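Local coordinates for protein EDTA monooxygenase (EDTA-degrading bacterium BNC1, PDB 5DQP) that probably oxidises EDTA with molecular oxygen, using reduced FMN supplied by a partner flavin reductase, at residues 29-32 against 36-39; 86-91 against 411-416; 24-29 against 388-393; 13-16 against 20-23; 360-365 against 396-401. All blocks are in the same frame, centred on the assembly; numbering follows the deposited sequence.

Overall arrangement
Contacts 1, 3 and 4 cluster round the long loop that links strand 7-11 to helix 35-47 of the TIM-barrel fold, their centres 7 to 9 Å apart. Leu-388 N bonds to Ser-15 O (2.9 Å), tying contact 3 to contact 4, and Arg-31 reaches from contact 1 to Trp-22. All three meet the second subunit. Contact 2 lies about 22 Å from contact 1, centre to centre, although Ile-39 touches Val-86. Contact 5 shares helix 390-405 with contact 3, with about 18 Å between their centres. Contact 1 lies near the probable flavin site: the Tyr-38 side chain is about 10 Å from that of Asp-57, a predicted FMN-binding residue.

Contact 1: 29-32 against 36-39; sequences RARI and ENYI
The short 3-10 segment 29-32 faces the first turn of helix 35-47, with the CA atoms of Arg-31 and Asn-37 6.0 Å apart. In this TIM-barrel fold the 3-10 segment closes the long loop after strand 7-11, and the helix follows it. The direct polar link is Tyr-38 OH to Ile-32 O, a short bond of 2.6 Å. It meets the oxygen well off the line of the C=O (123° at the oxygen), while the oxygen itself sits at the edge of the phenol ring, in its plane. Beside it, Asn-37 presses CB to within 3.0 Å of Arg-31 O, a tight approach. Its CG is anti to the backbone N (chi1 -179°), which sends the amide up against the extended Arg-31 chain. The guanidinium and amide planes stand 67° apart and are joined through water 1, which takes the proton of Arg-31 NE at 2.6 Å and donates to Asn-37 OD1 at 2.5 Å. The far end of Arg-31 is held elsewhere: NH1 by Trp-22 O and Asn-28 O, NH2 by Ser-21 O. Its guanidinium therefore ties two other pieces of the loop, 21-22 and Asn-28, to its own and, through the water, reaches the helix. Leu-78 and Ile-82 of helix 75-85 pack on Tyr-38. Asn-37 ND2, weakly bonded to Ser-14 O, hovers over the centre of the Tyr-38 ring, 3.7 Å above its plane.

Contact 2: 86-91 against 411-416; sequences VPDIGG and RSYTES
Glu-415 O takes two donors: Arg-421 NH2 and water 2, which lies 3.1 Å away and spends its other proton on Asp-88 OD1 at 2.9 Å. Arg-421 NH2 also reaches Asp-88 O, so one water and one arginine both span the gap. The contact fastens the C-terminal stretch 411-416 to the helix-to-strand loop that leads into strand 90-96 of the TIM barrel. Asp-88 sits at the middle of a classic gamma turn, closed by Ile-89 N to Pro-87 O at 2.8 Å, and its positive phi (76°) turns CB toward the tail. There CB lies over one face of the Tyr-413 ring, near one side of it, 3.4 Å from CD2 and 3.5 Å from CE2. The carboxylate is inclined only 26° to the ring, and its OD2 goes on to a salt bridge with Arg-46 of helix 35-47. Tyr-413 has CG beside its backbone N (chi1 -73°), which carries the phenol inward until OH finds the carbonyl O of Ile-50. A leucine here would probably leave Ile-50 O without this donor and Asp-88 CB without the flat ring face it rests on. Next to the hydroxyl comes Ile-89, whose CB is 3.9 Å from Tyr-413 OH, with CG1 and CD1 both 4.1 Å from the same oxygen.

Contact 3: 24-29 against 388-393; sequences EGRGNR and LPDALE
Arg-26 and Asp-390 approach from opposite directions and meet end-on, guanidinium and carboxylate nearly coplanar at 15°. The result is a two-pronged salt bridge between the type II' beta turn from Glu-24 to Gly-27 and the first turn of helix 390-405, the helix that follows strand 380-383 of the TIM barrel. NH1 of Arg-26 gives an almost straight bond (172°) to the syn lone pair of Asp-390 OD2, at 2.6 Å. The second prong runs from Arg-26 NH2 to Asp-390 OD1 at 2.7 Å, also on the syn side but somewhat out of both planes. Matched pairing of two N-H groups with two oxygens fixes the rotation of both flat groups. To get there the arginine chain folds back on itself, bent at chi2 and chi3, instead of stretching into solvent. Gly-25, the second residue of the turn, brings its CA to 4.1 Å from Asp-390 OD2. Arg-40 of helix 35-47 brings a like charge close to Arg-26, whereas the opposite charge of Glu-393 OE1, one helical turn on from the aspartate, stays 6.1 Å from Arg-26 NH2. The turn itself is closed by Gly-27 N to Glu-24 O at 2.9 Å.

Contact 4: 13-16 against 20-23; sequences NSSG and NSWN
Ser-15 and Ser-21 take the same first torsion, each OG set between its own backbone N and carbonyl carbon (chi1 54° and 58°), and that is what brings the two hydroxyls within bonding distance. Ser-15 OG donates to Ser-21 OG over a short 2.6 Å, and Ser-21 OG in turn bonds to Leu-18 O, in the piece of chain that joins the two segments. Both serines are buried, so this small relay supplies polar partners inside the loop. Ser-15 OG also lies against Trp-22, the residue after Ser-21: its CB is 3.4 Å from Ser-15 OG, and Trp-22 N is near as well, though at an angle too poor for a bond. All this happens within the long loop after strand 7-11 of the TIM barrel, where a type II' beta turn from Asn-13 to Gly-16, closed by a weak 3.4 Å bond from Gly-16 N to Asn-13 O, packs against the 3-10 segment ending at Asn-23. An alanine at Ser-15 would probably leave Ser-21 OG without its donor and open a small gap beside Trp-22 CB. Gly-16 fits for a steric reason: a CB there would come within about 3.1 Å of Ser-21 CB and would also jam against the carbonyl O of Ser-15. The Trp-22 indole leads away from the turn to meet Phe-179 of the second subunit, their ring planes at an angle. At the far side of the 3-10 segment Asn-23 ND2 donates to Asn-20 OD1 at 3.0 Å, nearly straight at 176°.

Contact 5: 360-365 against 396-401; sequences GTPDQV and VDQVVP
Pro-362 lies alongside Gln-398, both side chains pointing the same way. Its CG is 3.6 Å from Gln-398 OE1 and 3.7 Å from Gln-398 CB, while Pro-362 CB rests 3.5 Å from the backbone Gln-398 O. Next to them Val-399 turns its two methyls to different neighbours: CG2 to Pro-362 CA at 3.9 Å, and CG1 to Val-365 CG1 at 4.3 Å. Gln-398 has its CG beside the backbone N (chi1 -56°) and then runs straight, which lays the chain along the proline ring. Below this layer Ile-271 of strand 262-271 touches Pro-362, Val-365 and Val-399 alike, and Ile-402 adds a further apolar contact to Pro-362. What sets the proline in place is the start of its helix. Thr-361 and Gln-364 form a capping box, with Thr-361 N bonded to Gln-364 OE1 at 2.7 Å, in the carbonyl plane on a lone pair, and a weak return bond from Gln-364 N to Thr-361 OG1. On the other side, helix 390-405 widens into a pi-type turn at 396-399 and kinks at Pro-401. Two helices side by side over the strands, each following a parallel strand of the sheet, are the outer layer of a TIM barrel.

Contact 1: 29-32 against 36-39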
# COMPACT_ATOMS: atom_id res chain seq x y z
N ARG A 29 -16.63 13.26 11.65
CA ARG A 29 -16.08 13.24 10.30
C ARG A 29 -14.68 12.65 10.27
O ARG A 29 -14.26 12.09 9.24
CB ARG A 29 -16.09 14.65 9.71
CG ARG A 29 -17.52 15.13 9.35
CD ARG A 29 -17.51 16.51 8.65
NE ARG A 29 -17.00 17.61 9.50
CZ ARG A 29 -17.76 18.31 10.35
NH1 ARG A 29 -19.04 18.04 10.49
NH2 ARG A 29 -17.22 19.27 11.08
N ALA A 30 -13.92 12.77 11.36
CA ALA A 30 -12.53 12.31 11.38
C ALA A 30 -12.40 10.78 11.42
O ALA A 30 -11.27 10.28 11.36
CB ALA A 30 -11.80 12.93 12.58
N ARG A 31 -13.49 10.02 11.53
CA ARG A 31 -13.36 8.56 11.57
C ARG A 31 -12.92 7.98 10.23
O ARG A 31 -12.46 6.84 10.20
CB ARG A 31 -14.67 7.90 11.99
CG ARG A 31 -15.78 8.16 11.01
CD ARG A 31 -17.08 7.59 11.52
NE ARG A 31 -18.02 7.38 10.43
CZ ARG A 31 -18.89 8.30 10.02
NH1 ARG A 31 -18.92 9.50 10.62
NH2 ARG A 31 -19.72 8.00 9.03
N ILE A 32 -13.06 8.72 9.12
CA ILE A 32 -12.58 8.17 7.85
C ILE A 32 -11.07 8.14 7.78
O ILE A 32 -10.50 7.57 6.83
CB ILE A 32 -13.14 8.93 6.63
CG1 ILE A 32 -12.60 10.35 6.56
CG2 ILE A 32 -14.68 8.94 6.67
CD1 ILE A 32 -13.06 11.09 5.29
N GLU A 36 -9.40 1.84 12.53
CA GLU A 36 -10.46 1.07 13.18
C GLU A 36 -11.81 1.27 12.49
O GLU A 36 -12.65 0.36 12.50
CB GLU A 36 -10.56 1.44 14.66
CG GLU A 36 -9.31 1.05 15.46
CD GLU A 36 -8.93 -0.43 15.32
OE1 GLU A 36 -9.85 -1.29 15.33
OE2 GLU A 36 -7.71 -0.72 15.20
N ASN A 37 -12.03 2.43 11.87
CA ASN A 37 -13.23 2.60 11.06
C ASN A 37 -13.31 1.53 9.97
O ASN A 37 -14.39 1.04 9.66
CB ASN A 37 -13.24 4.00 10.43
CG ASN A 37 -14.46 4.27 9.58
OD1 ASN A 37 -15.57 4.42 10.09
ND2 ASN A 37 -14.27 4.36 8.25
N TYR A 38 -12.18 1.18 9.36
CA TYR A 38 -12.21 0.18 8.31
C TYR A 38 -12.16 -1.23 8.87
O TYR A 38 -12.79 -2.14 8.31
CB TYR A 38 -11.06 0.43 7.32
CG TYR A 38 -11.17 1.83 6.78
CD1 TYR A 38 -11.99 2.10 5.67
CD2 TYR A 38 -10.52 2.89 7.40
CE1 TYR A 38 -12.15 3.38 5.19
CE2 TYR A 38 -10.65 4.18 6.92
CZ TYR A 38 -11.49 4.43 5.82
OH TYR A 38 -11.65 5.71 5.35
N ILE A 39 -11.45 -1.44 9.98
CA ILE A 39 -11.48 -2.75 10.63
C ILE A 39 -12.91 -3.11 10.98
O ILE A 39 -13.37 -4.23 10.72
CB ILE A 39 -10.58 -2.77 11.88
CG1 ILE A 39 -9.14 -2.40 11.55
CG2 ILE A 39 -10.63 -4.16 12.55
CD1 ILE A 39 -8.51 -3.26 10.49
O HOH W 1 -17.39 5.52 8.72

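Contact 2: 86-91 against 411-416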
# COMPACT_ATOMS: atom_id res chain seq x y z
N VAL A 86 -7.58 -8.45 9.90
CA VAL A 86 -8.82 -9.19 9.71
C VAL A 86 -8.52 -10.39 8.81
O VAL A 86 -8.13 -10.20 7.65
CB VAL A 86 -9.90 -8.29 9.11
CG1 VAL A 86 -11.24 -9.03 9.03
CG2 VAL A 86 -10.02 -6.98 9.92
N PRO A 87 -8.71 -11.62 9.27
CA PRO A 87 -8.49 -12.80 8.42
C PRO A 87 -9.65 -13.05 7.46
O PRO A 87 -10.69 -12.38 7.50
CB PRO A 87 -8.37 -13.93 9.43
CG PRO A 87 -9.23 -13.50 10.58
CD PRO A 87 -9.08 -11.99 10.65
N ASP A 88 -9.43 -14.00 6.55
CA ASP A 88 -10.47 -14.59 5.70
C ASP A 88 -10.91 -13.71 4.54
O ASP A 88 -10.85 -14.11 3.38
CB ASP A 88 -11.69 -14.96 6.54
CG ASP A 88 -11.40 -16.06 7.55
OD1 ASP A 88 -10.67 -17.03 7.22
OD2 ASP A 88 -11.92 -15.96 8.68
N ILE A 89 -11.43 -12.52 4.84
CA ILE A 89 -12.10 -11.77 3.79
C ILE A 89 -11.09 -11.28 2.77
O ILE A 89 -9.99 -10.83 3.11
CB ILE A 89 -12.88 -10.60 4.41
CG1 ILE A 89 -13.68 -9.91 3.30
CG2 ILE A 89 -11.94 -9.71 5.17
CD1 ILE A 89 -14.86 -9.23 3.81
N GLY A 90 -11.46 -11.39 1.50
CA GLY A 90 -10.63 -10.85 0.45
C GLY A 90 -10.73 -9.34 0.36
O GLY A 90 -11.51 -8.68 1.04
N GLY A 91 -9.90 -8.78 -0.52
CA GLY A 91 -9.92 -7.36 -0.76
C GLY A 91 -9.58 -7.08 -2.20
O GLY A 91 -8.78 -7.80 -2.80
N ARG A 411 -22.31 -20.13 4.38
CA ARG A 411 -22.19 -19.80 5.80
C ARG A 411 -20.75 -19.84 6.31
O ARG A 411 -20.51 -19.43 7.45
CB ARG A 411 -23.02 -20.76 6.65
CG ARG A 411 -24.51 -20.67 6.38
CD ARG A 411 -25.28 -21.68 7.23
NE ARG A 411 -26.71 -21.68 6.90
CZ ARG A 411 -27.61 -20.85 7.42
NH1 ARG A 411 -27.25 -19.93 8.31
NH2 ARG A 411 -28.89 -20.94 7.05
N SER A 412 -19.81 -20.32 5.50
CA SER A 412 -18.44 -20.50 5.98
C SER A 412 -17.46 -20.05 4.92
O SER A 412 -17.77 -20.00 3.72
CB SER A 412 -18.16 -21.98 6.33
OG SER A 412 -18.94 -22.37 7.44
N TYR A 413 -16.24 -19.72 5.36
CA TYR A 413 -15.12 -19.57 4.45
C TYR A 413 -14.46 -20.94 4.28
O TYR A 413 -13.79 -21.43 5.19
CB TYR A 413 -14.11 -18.55 4.96
CG TYR A 413 -14.58 -17.11 4.85
CD1 TYR A 413 -14.83 -16.52 3.60
CD2 TYR A 413 -14.74 -16.35 5.98
CE1 TYR A 413 -15.26 -15.18 3.50
CE2 TYR A 413 -15.18 -15.03 5.90
CZ TYR A 413 -15.43 -14.45 4.68
OH TYR A 413 -15.83 -13.13 4.67
N THR A 414 -14.64 -21.56 3.11
CA THR A 414 -14.06 -22.87 2.84
C THR A 414 -12.82 -22.83 1.94
O THR A 414 -12.19 -23.87 1.74
CB THR A 414 -15.13 -23.78 2.24
OG1 THR A 414 -15.76 -23.10 1.16
CG2 THR A 414 -16.21 -24.10 3.30
N GLU A 415 -12.47 -21.66 1.42
CA GLU A 415 -11.23 -21.44 0.71
C GLU A 415 -10.53 -20.27 1.38
O GLU A 415 -11.18 -19.35 1.88
CB GLU A 415 -11.45 -21.10 -0.76
CG GLU A 415 -12.25 -22.12 -1.57
CD GLU A 415 -13.73 -22.15 -1.20
OE1 GLU A 415 -14.24 -23.27 -0.97
OE2 GLU A 415 -14.39 -21.08 -1.14
N SER A 416 -9.21 -20.32 1.43
CA SER A 416 -8.51 -19.22 2.06
C SER A 416 -7.91 -18.23 1.07
O SER A 416 -7.41 -17.19 1.50
CB SER A 416 -7.41 -19.77 3.00
OG SER A 416 -6.37 -20.38 2.27
O HOH W 2 -10.16 -18.44 4.69

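Contact 3: 24-29 against 388-393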
# COMPACT_ATOMS: atom_id res chain seq x y z
N GLU A 24 -23.19 11.42 9.36
CA GLU A 24 -24.23 10.51 9.81
C GLU A 24 -23.64 9.51 10.82
O GLU A 24 -22.46 9.56 11.15
CB GLU A 24 -24.85 9.76 8.63
CG GLU A 24 -25.59 10.63 7.64
CD GLU A 24 -26.90 11.08 8.20
OE1 GLU A 24 -27.24 10.63 9.32
OE2 GLU A 24 -27.60 11.88 7.53
N GLY A 25 -24.47 8.57 11.27
CA GLY A 25 -24.02 7.69 12.34
C GLY A 25 -23.70 8.52 13.56
O GLY A 25 -24.48 9.39 13.97
N ARG A 26 -22.54 8.27 14.17
CA ARG A 26 -22.18 9.09 15.33
C ARG A 26 -21.62 10.46 14.93
O ARG A 26 -21.32 11.27 15.81
CB ARG A 26 -21.21 8.31 16.22
CG ARG A 26 -21.90 7.31 17.17
CD ARG A 26 -22.86 6.36 16.43
NE ARG A 26 -22.16 5.35 15.65
CZ ARG A 26 -22.72 4.67 14.65
NH1 ARG A 26 -23.98 4.90 14.32
NH2 ARG A 26 -22.02 3.76 13.97
N GLY A 27 -21.48 10.74 13.64
CA GLY A 27 -21.22 12.08 13.16
C GLY A 27 -19.81 12.61 13.32
O GLY A 27 -19.61 13.82 13.24
N ASN A 28 -18.82 11.74 13.54
CA ASN A 28 -17.42 12.17 13.67
C ASN A 28 -16.76 12.12 12.30
O ASN A 28 -16.35 11.05 11.83
CB ASN A 28 -16.68 11.31 14.70
CG ASN A 28 -15.21 11.72 14.88
OD1 ASN A 28 -14.76 12.73 14.33
ND2 ASN A 28 -14.47 10.93 15.65
N ARG A 29 -16.63 13.26 11.65
CA ARG A 29 -16.08 13.24 10.30
C ARG A 29 -14.68 12.65 10.27
O ARG A 29 -14.26 12.09 9.24
CB ARG A 29 -16.09 14.65 9.71
CG ARG A 29 -17.52 15.13 9.35
CD ARG A 29 -17.51 16.51 8.65
NE ARG A 29 -17.00 17.61 9.50
CZ ARG A 29 -17.76 18.31 10.35
NH1 ARG A 29 -19.04 18.04 10.49
NH2 ARG A 29 -17.22 19.27 11.08
N LEU A 388 -21.41 3.71 6.11
CA LEU A 388 -20.52 2.72 6.73
C LEU A 388 -20.19 3.12 8.17
O LEU A 388 -19.96 4.29 8.44
CB LEU A 388 -19.22 2.55 5.91
CG LEU A 388 -19.48 1.85 4.56
CD1 LEU A 388 -18.30 1.93 3.59
CD2 LEU A 388 -19.82 0.40 4.87
N PRO A 389 -20.16 2.14 9.09
CA PRO A 389 -20.48 0.73 8.87
C PRO A 389 -21.97 0.40 8.94
O PRO A 389 -22.34 -0.73 8.57
CB PRO A 389 -19.74 0.03 10.02
CG PRO A 389 -19.65 1.03 11.08
CD PRO A 389 -19.45 2.35 10.37
N ASP A 390 -22.79 1.36 9.38
CA ASP A 390 -24.15 1.07 9.84
C ASP A 390 -24.96 0.30 8.80
O ASP A 390 -25.61 -0.70 9.14
CB ASP A 390 -24.90 2.36 10.22
CG ASP A 390 -24.25 3.10 11.43
OD1 ASP A 390 -23.01 3.07 11.55
OD2 ASP A 390 -24.98 3.74 12.23
N ALA A 391 -24.94 0.74 7.53
CA ALA A 391 -25.80 0.10 6.53
C ALA A 391 -25.24 -1.23 6.07
O ALA A 391 -26.00 -2.13 5.70
CB ALA A 391 -26.02 1.00 5.31
N LEU A 392 -23.92 -1.41 6.12
CA LEU A 392 -23.41 -2.74 5.83
C LEU A 392 -23.78 -3.69 6.96
O LEU A 392 -24.04 -4.87 6.72
CB LEU A 392 -21.90 -2.70 5.61
CG LEU A 392 -21.20 -3.98 5.18
CD1 LEU A 392 -21.81 -4.46 3.87
CD2 LEU A 392 -19.71 -3.65 5.02
N GLU A 393 -23.80 -3.20 8.19
CA GLU A 393 -24.22 -4.03 9.31
C GLU A 393 -25.66 -4.53 9.12
O GLU A 393 -25.97 -5.71 9.33
CB GLU A 393 -24.05 -3.23 10.61
CG GLU A 393 -24.25 -3.99 11.93
CD GLU A 393 -23.76 -3.19 13.15
OE1 GLU A 393 -23.13 -2.11 12.99
OE2 GLU A 393 -24.00 -3.66 14.29

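Contact 4: 13-16 against 20-23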
# COMPACT_ATOMS: atom_id res chain seq x y z
N ASN A 13 -15.03 2.21 1.00
CA ASN A 13 -14.42 3.54 1.05
C ASN A 13 -15.05 4.45 2.10
O ASN A 13 -16.27 4.60 2.19
CB ASN A 13 -14.54 4.22 -0.31
CG ASN A 13 -13.71 3.54 -1.36
OD1 ASN A 13 -14.07 2.50 -1.85
ND2 ASN A 13 -12.59 4.14 -1.71
N SER A 14 -14.18 5.12 2.86
CA SER A 14 -14.53 6.36 3.58
C SER A 14 -15.74 6.11 4.48
O SER A 14 -15.75 5.14 5.25
CB SER A 14 -14.68 7.48 2.56
OG SER A 14 -14.99 8.70 3.22
N SER A 15 -16.77 6.96 4.43
CA SER A 15 -17.87 6.92 5.39
C SER A 15 -19.14 6.32 4.81
O SER A 15 -20.15 6.24 5.51
CB SER A 15 -18.16 8.33 5.92
OG SER A 15 -18.40 9.22 4.84
N GLY A 16 -19.10 5.88 3.57
CA GLY A 16 -20.30 5.50 2.84
C GLY A 16 -20.37 6.21 1.51
O GLY A 16 -19.66 7.18 1.25
N ASN A 20 -23.13 13.06 2.27
CA ASN A 20 -23.11 13.54 3.64
C ASN A 20 -22.84 12.44 4.66
O ASN A 20 -23.03 12.66 5.86
CB ASN A 20 -24.44 14.24 3.96
CG ASN A 20 -24.31 15.17 5.12
OD1 ASN A 20 -23.30 15.87 5.26
ND2 ASN A 20 -25.30 15.16 5.99
N SER A 21 -22.40 11.25 4.22
CA SER A 21 -22.35 10.11 5.13
C SER A 21 -21.42 10.36 6.29
O SER A 21 -21.63 9.81 7.38
CB SER A 21 -21.97 8.82 4.36
OG SER A 21 -20.71 8.92 3.69
N TRP A 22 -20.40 11.21 6.12
CA TRP A 22 -19.48 11.37 7.24
C TRP A 22 -20.05 12.20 8.38
O TRP A 22 -19.43 12.26 9.45
CB TRP A 22 -18.15 11.96 6.78
CG TRP A 22 -18.20 13.30 6.14
CD1 TRP A 22 -19.31 13.97 5.66
CD2 TRP A 22 -17.08 14.16 5.88
NE1 TRP A 22 -18.92 15.16 5.10
CE2 TRP A 22 -17.57 15.32 5.24
CE3 TRP A 22 -15.70 14.07 6.15
CZ2 TRP A 22 -16.73 16.38 4.85
CZ3 TRP A 22 -14.86 15.13 5.76
CH2 TRP A 22 -15.38 16.25 5.12
N ASN A 23 -21.18 12.87 8.17
CA ASN A 23 -21.91 13.54 9.23
C ASN A 23 -23.04 12.67 9.82
O ASN A 23 -23.75 13.14 10.70
CB ASN A 23 -22.49 14.87 8.71
CG ASN A 23 -21.45 15.97 8.62
OD1 ASN A 23 -20.67 16.20 9.56
ND2 ASN A 23 -21.42 16.65 7.47

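Contact 5: 360-365 against 396-401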
# COMPACT_ATOMS: atom_id res chain seq x y z
N GLY A 360 -35.88 -1.06 0.02
CA GLY A 360 -36.79 -2.16 0.31
C GLY A 360 -36.49 -2.78 1.66
O GLY A 360 -35.54 -2.39 2.35
N THR A 361 -37.32 -3.76 2.03
CA THR A 361 -37.03 -4.55 3.22
C THR A 361 -35.97 -5.61 2.91
O THR A 361 -35.66 -5.87 1.75
CB THR A 361 -38.30 -5.23 3.76
OG1 THR A 361 -38.76 -6.18 2.79
CG2 THR A 361 -39.39 -4.22 4.09
N PRO A 362 -35.39 -6.24 3.93
CA PRO A 362 -34.39 -7.29 3.67
C PRO A 362 -34.88 -8.36 2.71
O PRO A 362 -34.15 -8.78 1.80
CB PRO A 362 -34.10 -7.85 5.08
CG PRO A 362 -34.34 -6.69 5.99
CD PRO A 362 -35.50 -5.94 5.37
N ASP A 363 -36.13 -8.81 2.87
CA ASP A 363 -36.67 -9.85 1.98
C ASP A 363 -36.78 -9.35 0.55
O ASP A 363 -36.54 -10.11 -0.39
CB ASP A 363 -38.03 -10.33 2.49
CG ASP A 363 -37.90 -11.36 3.61
OD1 ASP A 363 -37.52 -12.52 3.32
OD2 ASP A 363 -38.16 -11.00 4.78
N GLN A 364 -37.18 -8.08 0.36
CA GLN A 364 -37.33 -7.55 -1.00
C GLN A 364 -35.99 -7.46 -1.69
O GLN A 364 -35.87 -7.76 -2.89
CB GLN A 364 -38.01 -6.16 -0.96
CG GLN A 364 -39.51 -6.18 -0.64
CD GLN A 364 -40.06 -4.80 -0.30
OE1 GLN A 364 -39.39 -3.98 0.34
NE2 GLN A 364 -41.28 -4.53 -0.74
N VAL A 365 -34.95 -7.07 -0.96
CA VAL A 365 -33.62 -7.00 -1.56
C VAL A 365 -33.12 -8.40 -1.91
O VAL A 365 -32.63 -8.64 -3.02
CB VAL A 365 -32.66 -6.26 -0.63
CG1 VAL A 365 -31.20 -6.39 -1.15
CG2 VAL A 365 -33.10 -4.80 -0.52
N VAL A 396 -25.56 -7.20 6.31
CA VAL A 396 -25.00 -8.46 6.80
C VAL A 396 -25.92 -9.12 7.84
O VAL A 396 -26.01 -10.36 7.91
CB VAL A 396 -23.59 -8.23 7.37
CG1 VAL A 396 -23.20 -9.39 8.30
CG2 VAL A 396 -22.56 -8.04 6.25
N ASP A 397 -26.56 -8.33 8.70
CA ASP A 397 -27.40 -8.91 9.74
C ASP A 397 -28.73 -9.42 9.20
O ASP A 397 -29.31 -10.33 9.78
CB ASP A 397 -27.73 -7.88 10.83
CG ASP A 397 -26.54 -7.55 11.72
OD1 ASP A 397 -25.54 -8.31 11.72
OD2 ASP A 397 -26.64 -6.51 12.44
N GLN A 398 -29.26 -8.81 8.14
CA GLN A 398 -30.64 -9.09 7.77
C GLN A 398 -30.81 -9.60 6.34
O GLN A 398 -31.76 -10.32 6.09
CB GLN A 398 -31.51 -7.85 7.99
CG GLN A 398 -31.39 -7.37 9.46
CD GLN A 398 -32.17 -6.11 9.77
OE1 GLN A 398 -33.32 -5.97 9.36
NE2 GLN A 398 -31.56 -5.20 10.53
N VAL A 399 -29.94 -9.25 5.41
CA VAL A 399 -30.08 -9.78 4.05
C VAL A 399 -29.30 -11.07 3.88
O VAL A 399 -29.83 -12.09 3.43
CB VAL A 399 -29.63 -8.71 3.02
CG1 VAL A 399 -29.63 -9.31 1.59
CG2 VAL A 399 -30.51 -7.45 3.11
N VAL A 400 -28.02 -11.06 4.26
CA VAL A 400 -27.19 -12.26 4.13
C VAL A 400 -27.85 -13.51 4.73
O VAL A 400 -27.88 -14.54 4.05
CB VAL A 400 -25.78 -11.98 4.67
CG1 VAL A 400 -24.99 -13.27 4.93
CG2 VAL A 400 -25.03 -11.08 3.66
N PRO A 401 -28.37 -13.50 5.96
CA PRO A 401 -28.96 -14.74 6.48
C PRO A 401 -30.14 -15.25 5.64
O PRO A 401 -30.35 -16.47 5.56
CB PRO A 401 -29.37 -14.35 7.90
CG PRO A 401 -28.46 -13.20 8.24
CD PRO A 401 -28.38 -12.43 6.98